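Local coordinates for protein heroin esterase (Rhodococcus sp., PDB 1LZL) that probably hydrolyses acetyl esters such as those of heroin, as a serine esterase of the alpha/beta hydrolase fold, at residues P122-F126 with P127-N131; D132-A135 with A136-Y139; S217-Y221 with L222-Y226; D260-R263 with D264-I267. All coordinates share one frame; numbering follows the deposited sequence.

How the contacts relate
Contacts 1 to 4 come one after another along the chain, each a local contact in a continuous piece of the alpha/beta hydrolase fold. Contact 1 forms the entry into helix 128-142 and contact 2 the middle of the same helix, their centres about 13 Å apart. Contact 3 closes helix 211-222, and its centre lies about 10 Å from that of contact 1, which it touches where Phe126 N meets Tyr221 O. Contact 4 opens helix 263-275, about 27 Å from contact 2 between centres and across the middle of the chain from it. The set thus samples three helix ends and one helix body, and contact 4 carries the probable triad aspartate.

Contact 1: P122-F126 with P127-N131; sequences PETTF and PGPVN
A cis Phe-Pro peptide bond gives the chain a sharp bend just before helix 128-142, and Phe126 and Pro127 illustrate how aromatic packing accompanies such a bend. The cis geometry folds the proline back over the aromatic side chain. Pro127 CA sits over the ring face, 3.4 Å from the centroid of the Phe126 ring and 15° off the ring normal, a CH-pi contact. CG of Phe126 stands opposite its backbone N (chi1 -179°), beside its own carbonyl carbon, which brings the ring under the proline that follows. The same ring meets the first helical turn obliquely, with CE1 of Phe126 3.5 Å from CG1 of Val130.

Across the bend Gly128 N donates to Thr125 O at 2.9 Å, the closing bond of a turn with the backbone angles of type VIa and its cis proline at the third position. Gly128 suits its place: a beta carbon here would clash with CG2 of Thr124, which instead lies 3.9 Å from Gly128 CA. Pro129, which has no N-H to offer, fits into the first turn with its CD 3.5 Å from Thr125 O, while Asn131 N donates to Pro127 O at 2.9 Å and starts the helical bonding.

Around this entry, helix 211-222 packs through Leu222 on Phe126 and through Tyr221 on Pro129 and Val130, helix 161-176 brings Leu165 to Pro129 and Thr169 to Val130, and on the side of helix 26-41 Arg30 forms a salt bridge with Glu123.

Contact 2: D132-A135 with A136-Y139; sequences DCYA and ALLY
Tyr134 and Leu138, one helical turn apart, make the main side-chain contact of this part of helix 128-142. The leucine branch point comes over one face of the ring, displaced toward its rim: CG of Leu138 is 4.1 Å from the centroid of the Tyr134 ring and 18° off the normal, a CH-pi contact. The two methyls divide the ring between them. CD1 of Leu138 rests 3.5 Å from CE2 of Tyr134, whereas CD2 of Leu138 lies by the phenol end, 3.8 Å from OH of Tyr134. A chi1 near 180° (-177°) sets the tyrosine ring beside its own carbonyl carbon, where the leucine can lie on it.

Beneath this pair the backbone follows the regular i to i+4 pattern. Leu138 N gives Tyr134 O a bond of 2.8 Å that is almost straight, at 172°, so the residues whose side chains pack are also joined through the main chain. Ala135 contributes chiefly through its backbone: its carbonyl O receives Tyr139 N at 3.0 Å and also lies beside CB of Tyr139. Leu137 approaches the ring more loosely and obliquely, its CD2 4.2 Å from CD1 of Tyr134.

Within the fold, Tyr134 touches Lys172 and Glu176 of helix 161-176, and Leu137 meets Ala173 there. Leu138 packs on Val178 and Val179 in the following loop, while Ala136 and Leu137 rest on Leu83 of strand 79-85, and Ala136 and Tyr139 reach Ile67 of strand 65-72.

Contact 3: S217-Y221 with L222-Y226; sequences SWKYY and LGESY
Leu222, the last residue of helix 211-222, packs back on Trp218 of the preceding turn. Its CD1 is 3.8 Å from CE3 of Trp218, the two side chains lying alongside each other, while CD2 of Leu222 packs against CD2 of Tyr221. The main chain joins the first pair as well, Leu222 N donating to Trp218 O at 2.9 Å.

Gly223 comes next and leaves the helix with a positive phi of 98°. Its N still donates to Lys219 O at 3.0 Å, but a side chain here would collide with the carbonyl O of Leu222, which explains the glycine. Gly223 O is gripped from opposite faces of its plane, by Tyr226 N and by Lys219 NZ, the latter at 3.1 Å. To get there the lysine starts out extended and then bends about CB-CG (chi2 53°), which carries the amine over the turn.

Glu224 crosses the lysine at about a right angle, and a water joins OE1 of Glu224 to NZ of Lys219, 3.1 Å from each. Replacing Lys219 by a methionine would probably deprive Gly223 O of one of its two donors and leave the carboxylate of Glu224 without the nearby positive charge.

Tyr226 ends the segment with CD1 of Leu222 over the centre of one ring face and CD of Lys219 at the ring edge, its hydroxyl bonded to Asp193. A glycine of positive phi just after the last helical residue is a common helix C-terminal stop; here it also opens the type I beta turn Gly223 to Tyr226.

Contact 4: D260-R263 with D264-I267; sequences DPLR and DEGI
Extended through its first two torsions and bent only further out, about CG-CD (chi3 74°), Arg263 lays its guanidinium alongside the carboxylate of Asp264 at the start of helix 263-275, the helix that follows the probable triad aspartate of this alpha/beta hydrolase. The salt bridge is side-on: NE and NH2 of Arg263 both hold OD1 of Asp264, at 2.8 Å each, from within the guanidinium plane, which makes 35° with the carboxylate. The other ends are held too, NH1 of Arg263 by Glu258 O and OD2 of Asp264 by Ser199 N. A leucine in place of Arg263 would probably leave OD1 of Asp264 without either donor and its charge without a mate.

In the type I turn Asp260-Arg263 that leads into the helix, Leu262 N makes a capping bond to OD1 of Asp260 at 2.9 Å from above the carboxylate plane, while OD2 of Asp260 is hydrogen-bonded to His290. Ile267 N then bonds to Arg263 O at 3.0 Å, and CD1 of Ile267 lies alongside CG of Arg263. One water accepts from Glu265 N and donates to Pro261 O, and donates also to OE1 of Glu265 at 2.6 Å.

Contact 1: P122-F126 with P127-N131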
loop_
_atom_site.group_PDB
_atom_site.type_symbol
_atom_site.label_atom_id
_atom_site.label_comp_id
_atom_site.label_asym_id
_atom_site.label_seq_id
_atom_site.Cartn_x
_atom_site.Cartn_y
_atom_site.Cartn_z
ATOM N N PRO A 122 -1.402 -12.953 11.415
ATOM C CA PRO A 122 -2.700 -13.457 11.866
ATOM C C PRO A 122 -3.075 -13.054 13.298
ATOM O O PRO A 122 -4.226 -13.380 13.687
ATOM C CB PRO A 122 -2.504 -14.986 11.773
ATOM C CG PRO A 122 -1.052 -15.135 12.133
ATOM C CD PRO A 122 -0.333 -13.972 11.475
ATOM N N GLU A 123 -2.152 -12.439 14.032
ATOM C CA GLU A 123 -2.486 -12.117 15.438
ATOM C C GLU A 123 -3.727 -11.207 15.496
ATOM O O GLU A 123 -4.574 -11.369 16.394
ATOM C CB GLU A 123 -1.285 -11.467 16.107
ATOM C CG GLU A 123 -0.093 -12.399 16.314
ATOM C CD GLU A 123 0.824 -12.502 15.118
ATOM O OE1 GLU A 123 0.580 -11.895 14.046
ATOM O OE2 GLU A 123 1.862 -13.207 15.231
ATOM N N THR A 124 -3.888 -10.287 14.541
ATOM C CA THR A 124 -5.100 -9.479 14.428
ATOM C C THR A 124 -5.676 -9.704 13.037
ATOM O O THR A 124 -5.090 -9.287 12.039
ATOM C CB THR A 124 -4.807 -7.998 14.587
ATOM O OG1 THR A 124 -4.203 -7.752 15.856
ATOM C CG2 THR A 124 -6.103 -7.182 14.562
ATOM N N THR A 125 -6.796 -10.412 12.933
ATOM C CA THR A 125 -7.364 -10.677 11.625
ATOM C C THR A 125 -8.310 -9.562 11.211
ATOM O O THR A 125 -8.695 -8.720 12.025
ATOM C CB THR A 125 -8.129 -12.013 11.605
ATOM O OG1 THR A 125 -9.036 -12.007 12.713
ATOM C CG2 THR A 125 -7.142 -13.167 11.785
ATOM N N PHE A 126 -8.650 -9.579 9.920
ATOM C CA PHE A 126 -9.703 -8.669 9.459
ATOM C C PHE A 126 -10.905 -8.755 10.377
ATOM O O PHE A 126 -11.237 -9.904 10.766
ATOM C CB PHE A 126 -10.068 -9.082 7.998
ATOM C CG PHE A 126 -11.156 -8.118 7.481
ATOM C CD1 PHE A 126 -10.728 -6.934 6.881
ATOM C CD2 PHE A 126 -12.511 -8.397 7.584
ATOM C CE1 PHE A 126 -11.727 -6.014 6.482
ATOM C CE2 PHE A 126 -13.498 -7.492 7.223
ATOM C CZ PHE A 126 -13.078 -6.289 6.629
ATOM N N PRO A 127 -11.576 -7.677 10.752
ATOM C CA PRO A 127 -11.406 -6.320 10.231
ATOM C C PRO A 127 -10.341 -5.451 10.878
ATOM O O PRO A 127 -10.212 -4.270 10.518
ATOM C CB PRO A 127 -12.789 -5.704 10.562
ATOM C CG PRO A 127 -13.150 -6.374 11.854
ATOM C CD PRO A 127 -12.681 -7.795 11.729
ATOM N N GLY A 128 -9.579 -5.981 11.824
ATOM C CA GLY A 128 -8.703 -5.102 12.614
ATOM C C GLY A 128 -7.778 -4.202 11.836
ATOM O O GLY A 128 -7.677 -3.015 12.090
ATOM N N PRO A 129 -7.004 -4.787 10.914
ATOM C CA PRO A 129 -6.030 -3.940 10.201
ATOM C C PRO A 129 -6.684 -2.825 9.409
ATOM O O PRO A 129 -6.139 -1.696 9.410
ATOM C CB PRO A 129 -5.277 -4.940 9.291
ATOM C CG PRO A 129 -5.353 -6.215 10.107
ATOM C CD PRO A 129 -6.826 -6.202 10.584
ATOM N N VAL A 130 -7.788 -3.106 8.691
ATOM C CA VAL A 130 -8.370 -1.989 7.945
ATOM C C VAL A 130 -9.001 -1.019 8.942
ATOM O O VAL A 130 -8.973 0.196 8.715
ATOM C CB VAL A 130 -9.386 -2.466 6.883
ATOM C CG1 VAL A 130 -10.699 -2.869 7.496
ATOM C CG2 VAL A 130 -9.568 -1.380 5.813
ATOM N N ASN A 131 -9.529 -1.515 10.079
ATOM C CA ASN A 131 -10.084 -0.610 11.089
ATOM C C ASN A 131 -8.986 0.319 11.621
ATOM O O ASN A 131 -9.267 1.514 11.878
ATOM C CB ASN A 131 -10.780 -1.370 12.232
ATOM C CG ASN A 131 -12.130 -1.954 11.773
ATOM O OD1 ASN A 131 -12.625 -1.558 10.699
ATOM N ND2 ASN A 131 -12.694 -2.845 12.580
#

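Contact 2: D132-A135 with A136-Y139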
loop_
_atom_site.group_PDB
_atom_site.type_symbol
_atom_site.label_atom_id
_atom_site.label_comp_id
_atom_site.label_asym_id
_atom_site.label_seq_id
_atom_site.Cartn_x
_atom_site.Cartn_y
_atom_site.Cartn_z
ATOM N N ASP A 132 -7.761 -0.158 11.788
ATOM C CA ASP A 132 -6.683 0.712 12.264
ATOM C C ASP A 132 -6.394 1.809 11.251
ATOM O O ASP A 132 -6.123 2.960 11.601
ATOM C CB ASP A 132 -5.387 -0.091 12.488
ATOM C CG ASP A 132 -5.532 -1.073 13.645
ATOM O OD1 ASP A 132 -6.451 -0.924 14.483
ATOM O OD2 ASP A 132 -4.659 -1.994 13.716
ATOM N N CYS A 133 -6.452 1.447 9.950
ATOM C CA CYS A 133 -6.158 2.463 8.917
ATOM C C CYS A 133 -7.284 3.509 8.883
ATOM O O CYS A 133 -7.021 4.707 8.721
ATOM C CB CYS A 133 -6.014 1.754 7.566
ATOM S SG CYS A 133 -4.516 0.696 7.487
ATOM N N TYR A 134 -8.518 3.011 9.034
ATOM C CA TYR A 134 -9.640 3.989 9.002
ATOM C C TYR A 134 -9.615 4.847 10.265
ATOM O O TYR A 134 -9.900 6.043 10.187
ATOM C CB TYR A 134 -10.959 3.259 8.778
ATOM C CG TYR A 134 -12.162 4.157 8.655
ATOM C CD1 TYR A 134 -12.223 5.052 7.598
ATOM C CD2 TYR A 134 -13.192 4.101 9.569
ATOM C CE1 TYR A 134 -13.301 5.890 7.455
ATOM C CE2 TYR A 134 -14.300 4.953 9.418
ATOM C CZ TYR A 134 -14.328 5.820 8.361
ATOM O OH TYR A 134 -15.396 6.706 8.175
ATOM N N ALA A 135 -9.229 4.226 11.378
ATOM C CA ALA A 135 -9.111 5.018 12.607
ATOM C C ALA A 135 -8.088 6.121 12.450
ATOM O O ALA A 135 -8.303 7.247 12.928
ATOM C CB ALA A 135 -8.754 4.089 13.755
ATOM N N ALA A 136 -6.969 5.830 11.785
ATOM C CA ALA A 136 -5.928 6.833 11.557
ATOM C C ALA A 136 -6.474 7.909 10.642
ATOM O O ALA A 136 -6.243 9.104 10.810
ATOM C CB ALA A 136 -4.687 6.153 10.929
ATOM N N LEU A 137 -7.253 7.561 9.607
ATOM C CA LEU A 137 -7.860 8.537 8.698
ATOM C C LEU A 137 -8.829 9.444 9.440
ATOM O O LEU A 137 -8.771 10.670 9.264
ATOM C CB LEU A 137 -8.552 7.779 7.547
ATOM C CG LEU A 137 -9.249 8.698 6.526
ATOM C CD1 LEU A 137 -8.236 9.597 5.804
ATOM C CD2 LEU A 137 -10.079 7.925 5.497
ATOM N N LEU A 138 -9.697 8.846 10.247
ATOM C CA LEU A 138 -10.638 9.645 11.075
ATOM C C LEU A 138 -9.890 10.640 11.943
ATOM O O LEU A 138 -10.308 11.793 12.085
ATOM C CB LEU A 138 -11.452 8.685 11.946
ATOM C CG LEU A 138 -12.584 7.920 11.241
ATOM C CD1 LEU A 138 -13.188 6.868 12.157
ATOM C CD2 LEU A 138 -13.694 8.902 10.837
ATOM N N TYR A 139 -8.813 10.151 12.556
ATOM C CA TYR A 139 -8.030 11.020 13.442
ATOM C C TYR A 139 -7.381 12.141 12.671
ATOM O O TYR A 139 -7.473 13.304 13.114
ATOM C CB TYR A 139 -6.974 10.151 14.134
ATOM C CG TYR A 139 -5.965 11.010 14.883
ATOM C CD1 TYR A 139 -6.294 11.542 16.129
ATOM C CD2 TYR A 139 -4.704 11.266 14.339
ATOM C CE1 TYR A 139 -5.332 12.320 16.777
ATOM C CE2 TYR A 139 -3.750 12.038 14.964
ATOM C CZ TYR A 139 -4.107 12.548 16.207
ATOM O OH TYR A 139 -3.198 13.343 16.877
#

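Contact 3: S217-Y221 with L222-Y226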
loop_
_atom_site.group_PDB
_atom_site.type_symbol
_atom_site.label_atom_id
_atom_site.label_comp_id
_atom_site.label_asym_id
_atom_site.label_seq_id
_atom_site.Cartn_x
_atom_site.Cartn_y
_atom_site.Cartn_z
ATOM N N SER A 217 -1.202 -15.511 2.521
ATOM C CA SER A 217 -1.447 -14.112 2.953
ATOM C C SER A 217 -2.911 -13.903 3.228
ATOM O O SER A 217 -3.293 -13.372 4.277
ATOM C CB SER A 217 -0.965 -13.200 1.836
ATOM O OG SER A 217 -1.364 -11.830 1.951
ATOM N N TRP A 218 -3.788 -14.336 2.313
ATOM C CA TRP A 218 -5.212 -14.124 2.591
ATOM C C TRP A 218 -5.715 -14.979 3.740
ATOM O O TRP A 218 -6.601 -14.588 4.482
ATOM C CB TRP A 218 -6.025 -14.378 1.319
ATOM C CG TRP A 218 -5.864 -13.221 0.342
ATOM C CD1 TRP A 218 -5.073 -13.185 -0.802
ATOM C CD2 TRP A 218 -6.522 -11.963 0.443
ATOM N NE1 TRP A 218 -5.208 -11.944 -1.430
ATOM C CE2 TRP A 218 -6.089 -11.192 -0.665
ATOM C CE3 TRP A 218 -7.414 -11.386 1.355
ATOM C CZ2 TRP A 218 -6.530 -9.897 -0.885
ATOM C CZ3 TRP A 218 -7.873 -10.082 1.141
ATOM C CH2 TRP A 218 -7.429 -9.345 0.019
ATOM N N LYS A 219 -5.167 -16.192 3.876
ATOM C CA LYS A 219 -5.555 -17.050 5.014
ATOM C C LYS A 219 -5.155 -16.407 6.333
ATOM O O LYS A 219 -5.963 -16.366 7.269
ATOM C CB LYS A 219 -4.940 -18.438 4.829
ATOM C CG LYS A 219 -5.301 -19.453 5.915
ATOM C CD LYS A 219 -6.822 -19.468 6.030
ATOM C CE LYS A 219 -7.394 -20.509 6.977
ATOM N NZ LYS A 219 -8.863 -20.591 6.792
ATOM N N TYR A 220 -3.942 -15.882 6.466
ATOM C CA TYR A 220 -3.546 -15.183 7.689
ATOM C C TYR A 220 -4.473 -14.007 7.970
ATOM O O TYR A 220 -4.869 -13.812 9.130
ATOM C CB TYR A 220 -2.120 -14.645 7.557
ATOM C CG TYR A 220 -1.062 -15.718 7.527
ATOM C CD1 TYR A 220 -1.215 -16.896 8.250
ATOM C CD2 TYR A 220 0.086 -15.518 6.800
ATOM C CE1 TYR A 220 -0.183 -17.842 8.177
ATOM C CE2 TYR A 220 1.119 -16.453 6.717
ATOM C CZ TYR A 220 0.953 -17.612 7.429
ATOM O OH TYR A 220 1.952 -18.558 7.364
ATOM N N TYR A 221 -4.786 -13.231 6.934
ATOM C CA TYR A 221 -5.576 -12.003 7.149
ATOM C C TYR A 221 -7.035 -12.267 7.499
ATOM O O TYR A 221 -7.611 -11.641 8.391
ATOM C CB TYR A 221 -5.513 -11.225 5.820
ATOM C CG TYR A 221 -6.139 -9.846 5.821
ATOM C CD1 TYR A 221 -6.049 -8.979 6.907
ATOM C CD2 TYR A 221 -6.800 -9.409 4.685
ATOM C CE1 TYR A 221 -6.636 -7.719 6.845
ATOM C CE2 TYR A 221 -7.385 -8.156 4.595
ATOM C CZ TYR A 221 -7.287 -7.316 5.711
ATOM O OH TYR A 221 -7.851 -6.038 5.660
ATOM N N LEU A 222 -7.677 -13.194 6.778
ATOM C CA LEU A 222 -9.112 -13.391 6.966
ATOM C C LEU A 222 -9.419 -14.389 8.091
ATOM O O LEU A 222 -10.554 -14.328 8.610
ATOM C CB LEU A 222 -9.720 -13.858 5.642
ATOM C CG LEU A 222 -9.509 -12.788 4.512
ATOM C CD1 LEU A 222 -10.185 -13.252 3.236
ATOM C CD2 LEU A 222 -10.017 -11.413 4.931
ATOM N N GLY A 223 -8.443 -15.209 8.466
ATOM C CA GLY A 223 -8.624 -16.030 9.667
ATOM C C GLY A 223 -9.071 -17.473 9.431
ATOM O O GLY A 223 -9.374 -17.897 8.311
ATOM N N GLU A 224 -9.108 -18.231 10.526
ATOM C CA GLU A 224 -9.171 -19.691 10.483
ATOM C C GLU A 224 -10.558 -20.173 10.079
ATOM O O GLU A 224 -10.779 -21.371 9.802
ATOM C CB GLU A 224 -8.743 -20.290 11.819
ATOM C CG GLU A 224 -7.305 -19.916 12.241
ATOM C CD GLU A 224 -6.303 -20.773 11.475
ATOM O OE1 GLU A 224 -6.789 -21.493 10.569
ATOM O OE2 GLU A 224 -5.080 -20.712 11.771
ATOM N N SER A 225 -11.512 -19.266 10.006
ATOM C CA SER A 225 -12.879 -19.490 9.564
ATOM C C SER A 225 -13.094 -19.306 8.074
ATOM O O SER A 225 -13.998 -19.835 7.424
ATOM C CB SER A 225 -13.772 -18.414 10.212
ATOM O OG SER A 225 -15.064 -18.322 9.632
ATOM N N TYR A 226 -12.212 -18.462 7.489
ATOM C CA TYR A 226 -12.368 -18.161 6.074
ATOM C C TYR A 226 -12.205 -19.457 5.309
ATOM O O TYR A 226 -11.218 -20.141 5.554
ATOM C CB TYR A 226 -11.346 -17.113 5.646
ATOM C CG TYR A 226 -11.094 -16.922 4.172
ATOM C CD1 TYR A 226 -12.058 -16.375 3.332
ATOM C CD2 TYR A 226 -9.865 -17.277 3.642
ATOM C CE1 TYR A 226 -11.793 -16.194 1.966
ATOM C CE2 TYR A 226 -9.570 -17.120 2.292
ATOM C CZ TYR A 226 -10.558 -16.581 1.479
ATOM O OH TYR A 226 -10.232 -16.433 0.141
HETATM O O HOH W 1 -9.040 -22.801 8.947
#

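Contact 4: D260-R263 with D264-I267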
loop_
_atom_site.group_PDB
_atom_site.type_symbol
_atom_site.label_atom_id
_atom_site.label_comp_id
_atom_site.label_asym_id
_atom_site.label_seq_id
_atom_site.Cartn_x
_atom_site.Cartn_y
_atom_site.Cartn_z
ATOM N N ASP A 260 4.340 -9.909 -11.564
ATOM C CA ASP A 260 3.660 -9.963 -10.279
ATOM C C ASP A 260 2.369 -10.729 -10.348
ATOM O O ASP A 260 1.458 -10.445 -11.190
ATOM C CB ASP A 260 3.389 -8.513 -9.863
ATOM C CG ASP A 260 2.825 -8.324 -8.478
ATOM O OD1 ASP A 260 2.478 -9.323 -7.804
ATOM O OD2 ASP A 260 2.780 -7.156 -8.062
ATOM N N PRO A 261 2.086 -11.723 -9.509
ATOM C CA PRO A 261 0.792 -12.396 -9.525
ATOM C C PRO A 261 -0.370 -11.408 -9.293
ATOM O O PRO A 261 -1.490 -11.676 -9.709
ATOM C CB PRO A 261 0.825 -13.323 -8.291
ATOM C CG PRO A 261 2.139 -13.143 -7.680
ATOM C CD PRO A 261 3.018 -12.241 -8.475
ATOM N N LEU A 262 -0.154 -10.291 -8.629
ATOM C CA LEU A 262 -1.193 -9.283 -8.371
ATOM C C LEU A 262 -1.492 -8.444 -9.600
ATOM O O LEU A 262 -2.407 -7.584 -9.554
ATOM C CB LEU A 262 -0.698 -8.365 -7.251
ATOM C CG LEU A 262 -0.410 -9.049 -5.899
ATOM C CD1 LEU A 262 0.155 -8.054 -4.907
ATOM C CD2 LEU A 262 -1.678 -9.696 -5.375
ATOM N N ARG A 263 -0.745 -8.606 -10.687
ATOM C CA ARG A 263 -0.892 -7.679 -11.824
ATOM C C ARG A 263 -2.308 -7.607 -12.341
ATOM O O ARG A 263 -2.885 -6.524 -12.539
ATOM C CB ARG A 263 0.072 -8.187 -12.929
ATOM C CG ARG A 263 0.034 -7.340 -14.205
ATOM C CD ARG A 263 0.698 -8.198 -15.321
ATOM N NE ARG A 263 -0.200 -9.253 -15.739
ATOM C CZ ARG A 263 0.212 -10.394 -16.334
ATOM N NH1 ARG A 263 1.508 -10.607 -16.546
ATOM N NH2 ARG A 263 -0.714 -11.281 -16.682
ATOM N N ASP A 264 -2.926 -8.769 -12.618
ATOM C CA ASP A 264 -4.212 -8.706 -13.299
ATOM C C ASP A 264 -5.262 -8.119 -12.372
ATOM O O ASP A 264 -6.105 -7.351 -12.892
ATOM C CB ASP A 264 -4.670 -10.100 -13.752
ATOM C CG ASP A 264 -3.826 -10.691 -14.862
ATOM O OD1 ASP A 264 -2.890 -10.041 -15.371
ATOM O OD2 ASP A 264 -4.105 -11.859 -15.210
ATOM N N GLU A 265 -5.290 -8.417 -11.067
ATOM C CA GLU A 265 -6.374 -7.851 -10.247
ATOM C C GLU A 265 -6.209 -6.350 -10.156
ATOM O O GLU A 265 -7.174 -5.611 -10.026
ATOM C CB GLU A 265 -6.391 -8.556 -8.886
ATOM C CG GLU A 265 -5.234 -8.231 -7.962
ATOM C CD GLU A 265 -5.030 -9.363 -6.943
ATOM O OE1 GLU A 265 -4.816 -10.500 -7.409
ATOM O OE2 GLU A 265 -5.107 -9.111 -5.715
ATOM N N GLY A 266 -4.956 -5.834 -10.227
ATOM C CA GLY A 266 -4.725 -4.404 -10.225
ATOM C C GLY A 266 -5.256 -3.763 -11.484
ATOM O O GLY A 266 -5.997 -2.756 -11.455
ATOM N N ILE A 267 -4.927 -4.330 -12.666
ATOM C CA ILE A 267 -5.447 -3.780 -13.934
ATOM C C ILE A 267 -6.969 -3.869 -13.950
ATOM O O ILE A 267 -7.609 -2.898 -14.353
ATOM C CB ILE A 267 -4.824 -4.544 -15.134
ATOM C CG1 ILE A 267 -3.325 -4.331 -15.201
ATOM C CG2 ILE A 267 -5.490 -4.159 -16.459
ATOM C CD1 ILE A 267 -2.576 -5.180 -16.212
HETATM O O HOH W 2 -4.132 -10.811 -9.915
#